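Local coordinates for N-terminal acetyltransferase-like protein (Chaetomium thermophilum, PDB 5NNP) that probably serves as the helical-repeat auxiliary subunit of an N-terminal acetyltransferase complex of the NatA type, at residues 89-102 with 114-126. Numbering follows the deposited sequence.
Sequences RTNKNFDEAIKAYK and IQRDLAVLQIQMR
Leu-121 and Tyr-101 interlock as reciprocal knobs, each set among four residues of the facing segment. Leu-121 lays CD1 over one face of the Tyr-101 ring, a CH-pi contact 4.1 Å from the ring centroid, while its other branch turns to Phe-94, CD2 lying 3.7 Å from Phe-94 CD1. Beside it Ile-98 slides past in the opposite direction, CG1 against Leu-121 CB. Its CG1 lies anti to the carbonyl carbon and the chain stays extended at chi2 (170°), which carries CD1 past Leu-121 O and Gln-122 CA to Met-125 CG; CG2 is left for Leu-118 CD1. Met-125, bent at chi2 and chi3, meets Phe-94 in a Met-aromatic contact, its SD in the ring plane at the edge, 5.2 Å from the centroid. Such meshing joins the second helix of one tetratricopeptide repeat, predicted at 78-111, to the helix that follows; here the segment axes run 9.5 Å apart at 148°. Farther along the ring, Tyr-101 CE2 lies 3.5 Å from Asp-117 CB, and the OH lies over the guanidinium face of Arg-89. One water links that hydroxyl to Asp-117 OD2; another joins Arg-89 NH1 to Asp-117 O, beside a long salt bridge of NH1 to OD1 (3.7 Å). An alanine at Tyr-101 would remove the ring and hydroxyl, and is likely to open a gap beside Leu-121 CD1 and leave the Asp-117 water without one partner. Beyond Phe-94, the ring of Phe-525 meets its own at about 40°.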
# COMPACT_ATOMS: atom_id res chain seq x y z
N ARG A 89 17.66 -19.66 1.30
CA ARG A 89 16.81 -18.78 0.52
C ARG A 89 15.42 -19.39 0.36
O ARG A 89 14.43 -18.67 0.35
CB ARG A 89 17.42 -18.50 -0.84
CG ARG A 89 16.59 -17.56 -1.65
CD ARG A 89 17.22 -17.29 -2.97
NE ARG A 89 17.14 -18.43 -3.86
CZ ARG A 89 17.55 -18.42 -5.12
NH1 ARG A 89 18.09 -17.32 -5.62
NH2 ARG A 89 17.44 -19.51 -5.88
N THR A 90 15.36 -20.71 0.23
CA THR A 90 14.08 -21.39 0.11
C THR A 90 13.26 -21.27 1.38
O THR A 90 12.05 -21.04 1.32
CB THR A 90 14.25 -22.89 -0.20
OG1 THR A 90 14.98 -23.05 -1.42
CG2 THR A 90 12.89 -23.53 -0.37
N ASN A 91 13.93 -21.44 2.52
CA ASN A 91 13.28 -21.32 3.83
C ASN A 91 13.16 -19.87 4.30
O ASN A 91 12.94 -19.60 5.48
CB ASN A 91 14.04 -22.15 4.88
CG ASN A 91 13.79 -23.65 4.72
OD1 ASN A 91 12.81 -24.18 5.26
ND2 ASN A 91 14.67 -24.34 4.00
N LYS A 92 13.32 -18.96 3.35
CA LYS A 92 13.07 -17.53 3.56
C LYS A 92 14.01 -16.85 4.55
O LYS A 92 13.75 -15.72 4.96
CB LYS A 92 11.63 -17.33 4.00
CG LYS A 92 10.63 -17.88 3.01
CD LYS A 92 11.09 -17.60 1.59
CE LYS A 92 10.22 -18.33 0.60
NZ LYS A 92 8.80 -18.00 0.84
N ASN A 93 15.09 -17.52 4.91
CA ASN A 93 16.15 -16.91 5.71
C ASN A 93 17.20 -16.26 4.82
O ASN A 93 18.31 -16.77 4.63
CB ASN A 93 16.82 -17.93 6.62
CG ASN A 93 17.83 -17.30 7.56
OD1 ASN A 93 18.17 -16.11 7.45
ND2 ASN A 93 18.34 -18.09 8.50
N PHE A 94 16.85 -15.10 4.29
CA PHE A 94 17.68 -14.40 3.33
C PHE A 94 19.00 -13.96 3.91
O PHE A 94 19.96 -13.72 3.19
CB PHE A 94 16.92 -13.20 2.77
CG PHE A 94 15.66 -13.58 2.05
CD1 PHE A 94 15.55 -14.83 1.45
CD2 PHE A 94 14.59 -12.71 1.98
CE1 PHE A 94 14.40 -15.19 0.78
CE2 PHE A 94 13.46 -13.05 1.31
CZ PHE A 94 13.35 -14.31 0.70
N ASP A 95 19.07 -13.83 5.22
CA ASP A 95 20.29 -13.29 5.77
C ASP A 95 21.36 -14.36 5.81
O ASP A 95 22.52 -14.10 5.49
CB ASP A 95 20.05 -12.71 7.16
CG ASP A 95 20.77 -11.39 7.35
OD1 ASP A 95 20.23 -10.36 6.88
OD2 ASP A 95 21.87 -11.40 7.93
N GLU A 96 20.97 -15.57 6.20
CA GLU A 96 21.91 -16.67 6.22
C GLU A 96 22.23 -17.08 4.79
O GLU A 96 23.31 -17.59 4.51
CB GLU A 96 21.36 -17.84 7.04
CG GLU A 96 21.24 -17.52 8.52
CD GLU A 96 22.60 -17.40 9.21
OE1 GLU A 96 23.37 -18.39 9.21
OE2 GLU A 96 22.88 -16.30 9.75
N ALA A 97 21.29 -16.84 3.89
CA ALA A 97 21.53 -17.10 2.47
C ALA A 97 22.67 -16.21 1.96
O ALA A 97 23.58 -16.69 1.25
CB ALA A 97 20.28 -16.86 1.67
N ILE A 98 22.63 -14.93 2.34
CA ILE A 98 23.63 -13.97 1.87
C ILE A 98 25.05 -14.41 2.27
O ILE A 98 25.95 -14.40 1.44
CB ILE A 98 23.34 -12.55 2.39
CG1 ILE A 98 22.19 -11.92 1.60
CG2 ILE A 98 24.56 -11.66 2.23
CD1 ILE A 98 21.65 -10.61 2.17
N LYS A 99 25.22 -14.82 3.52
CA LYS A 99 26.52 -15.24 4.02
C LYS A 99 27.11 -16.37 3.19
O LYS A 99 28.31 -16.42 2.97
CB LYS A 99 26.41 -15.69 5.48
CG LYS A 99 25.94 -14.63 6.44
CD LYS A 99 25.65 -15.24 7.79
CE LYS A 99 25.97 -14.32 8.93
NZ LYS A 99 25.27 -13.04 8.79
N ALA A 100 26.24 -17.28 2.75
CA ALA A 100 26.66 -18.50 2.05
C ALA A 100 26.89 -18.24 0.55
O ALA A 100 27.87 -18.74 -0.03
CB ALA A 100 25.62 -19.59 2.26
N TYR A 101 26.01 -17.48 -0.07
CA TYR A 101 26.23 -17.04 -1.45
C TYR A 101 27.55 -16.27 -1.58
O TYR A 101 28.32 -16.48 -2.52
CB TYR A 101 25.08 -16.17 -1.93
CG TYR A 101 23.94 -16.93 -2.54
CD1 TYR A 101 22.93 -17.48 -1.76
CD2 TYR A 101 23.86 -17.11 -3.92
CE1 TYR A 101 21.87 -18.18 -2.34
CE2 TYR A 101 22.82 -17.80 -4.50
CZ TYR A 101 21.83 -18.33 -3.72
OH TYR A 101 20.80 -19.02 -4.34
N LYS A 102 27.79 -15.37 -0.62
CA LYS A 102 28.98 -14.52 -0.63
C LYS A 102 30.29 -15.32 -0.64
O LYS A 102 31.26 -14.96 -1.32
CB LYS A 102 28.95 -13.59 0.58
CG LYS A 102 29.76 -12.34 0.43
CD LYS A 102 29.09 -11.17 1.13
CE LYS A 102 29.02 -11.39 2.62
NZ LYS A 102 28.58 -10.14 3.27
N ILE A 114 25.63 -17.13 -9.25
CA ILE A 114 25.82 -16.89 -7.84
C ILE A 114 25.82 -15.38 -7.56
O ILE A 114 25.19 -14.93 -6.60
CB ILE A 114 27.11 -17.56 -7.33
CG1 ILE A 114 26.92 -19.08 -7.34
CG2 ILE A 114 27.46 -17.06 -5.94
CD1 ILE A 114 28.14 -19.88 -6.94
N GLN A 115 26.49 -14.62 -8.42
CA GLN A 115 26.57 -13.16 -8.24
C GLN A 115 25.21 -12.53 -8.45
O GLN A 115 24.85 -11.58 -7.76
CB GLN A 115 27.59 -12.54 -9.21
CG GLN A 115 27.59 -11.00 -9.24
CD GLN A 115 28.05 -10.38 -7.91
OE1 GLN A 115 29.19 -9.99 -7.77
NE2 GLN A 115 27.14 -10.30 -6.93
N ARG A 116 24.47 -13.06 -9.41
CA ARG A 116 23.14 -12.55 -9.73
C ARG A 116 22.19 -12.70 -8.55
O ARG A 116 21.49 -11.76 -8.18
CB ARG A 116 22.58 -13.28 -10.96
CG ARG A 116 21.25 -12.77 -11.46
CD ARG A 116 20.92 -13.39 -12.82
NE ARG A 116 21.18 -14.83 -12.87
CZ ARG A 116 20.27 -15.77 -12.61
NH1 ARG A 116 19.03 -15.42 -12.28
NH2 ARG A 116 20.59 -17.06 -12.68
N ASP A 117 22.20 -13.88 -7.93
CA ASP A 117 21.25 -14.22 -6.89
C ASP A 117 21.59 -13.55 -5.58
O ASP A 117 20.70 -13.13 -4.84
CB ASP A 117 21.18 -15.73 -6.74
CG ASP A 117 20.51 -16.39 -7.93
OD1 ASP A 117 19.63 -15.75 -8.55
OD2 ASP A 117 20.85 -17.54 -8.27
N LEU A 118 22.89 -13.42 -5.31
CA LEU A 118 23.36 -12.71 -4.13
C LEU A 118 22.97 -11.23 -4.15
O LEU A 118 22.54 -10.66 -3.15
CB LEU A 118 24.88 -12.85 -4.01
CG LEU A 118 25.56 -11.93 -3.01
CD1 LEU A 118 25.24 -12.37 -1.59
CD2 LEU A 118 27.06 -11.92 -3.25
N ALA A 119 23.14 -10.61 -5.30
CA ALA A 119 22.87 -9.19 -5.44
C ALA A 119 21.40 -8.92 -5.13
O ALA A 119 21.06 -7.93 -4.47
CB ALA A 119 23.21 -8.72 -6.85
N VAL A 120 20.55 -9.82 -5.62
CA VAL A 120 19.12 -9.70 -5.38
C VAL A 120 18.86 -9.79 -3.88
O VAL A 120 18.21 -8.92 -3.30
CB VAL A 120 18.31 -10.79 -6.14
CG1 VAL A 120 16.88 -10.76 -5.70
CG2 VAL A 120 18.43 -10.59 -7.65
N LEU A 121 19.39 -10.83 -3.25
CA LEU A 121 19.24 -11.03 -1.82
C LEU A 121 19.73 -9.82 -1.03
O LEU A 121 19.10 -9.40 -0.05
CB LEU A 121 19.99 -12.30 -1.37
CG LEU A 121 19.42 -13.66 -1.79
CD1 LEU A 121 20.46 -14.73 -1.65
CD2 LEU A 121 18.20 -14.02 -0.94
N GLN A 122 20.85 -9.25 -1.45
CA GLN A 122 21.43 -8.15 -0.71
C GLN A 122 20.55 -6.90 -0.71
O GLN A 122 20.40 -6.24 0.32
CB GLN A 122 22.81 -7.79 -1.26
CG GLN A 122 23.90 -8.73 -0.82
CD GLN A 122 25.16 -8.55 -1.65
OE1 GLN A 122 25.11 -8.46 -2.88
NE2 GLN A 122 26.31 -8.48 -0.98
N ILE A 123 19.98 -6.56 -1.87
CA ILE A 123 19.12 -5.39 -1.91
C ILE A 123 17.80 -5.70 -1.18
O ILE A 123 17.25 -4.84 -0.48
CB ILE A 123 18.85 -4.89 -3.36
CG1 ILE A 123 18.11 -3.55 -3.34
CG2 ILE A 123 18.05 -5.91 -4.15
CD1 ILE A 123 18.75 -2.47 -2.43
N GLN A 124 17.32 -6.94 -1.31
CA GLN A 124 16.14 -7.36 -0.56
C GLN A 124 16.30 -7.15 0.95
O GLN A 124 15.31 -6.89 1.63
CB GLN A 124 15.82 -8.83 -0.80
CG GLN A 124 14.64 -9.32 0.05
CD GLN A 124 13.30 -8.81 -0.46
OE1 GLN A 124 13.16 -8.48 -1.65
NE2 GLN A 124 12.33 -8.72 0.42
N MET A 125 17.52 -7.26 1.47
CA MET A 125 17.74 -7.07 2.90
C MET A 125 18.40 -5.73 3.17
O MET A 125 18.87 -5.48 4.27
CB MET A 125 18.60 -8.18 3.51
CG MET A 125 18.07 -9.57 3.28
SD MET A 125 16.42 -9.79 3.96
CE MET A 125 16.77 -9.64 5.72
N ARG A 126 18.40 -4.87 2.17
CA ARG A 126 18.96 -3.54 2.30
C ARG A 126 20.41 -3.56 2.82
O ARG A 126 20.84 -2.70 3.59
CB ARG A 126 18.07 -2.68 3.21
CG ARG A 126 16.57 -2.68 2.82
CD ARG A 126 16.30 -2.10 1.42
NE ARG A 126 14.89 -1.81 1.16
CZ ARG A 126 14.05 -2.55 0.43
NH1 ARG A 126 14.45 -3.68 -0.14
NH2 ARG A 126 12.80 -2.16 0.27
O HOH W 1 18.65 -14.58 -4.72
O HOH W 2 21.13 -19.69 -6.89
O HOH W 3 27.19 -8.57 1.73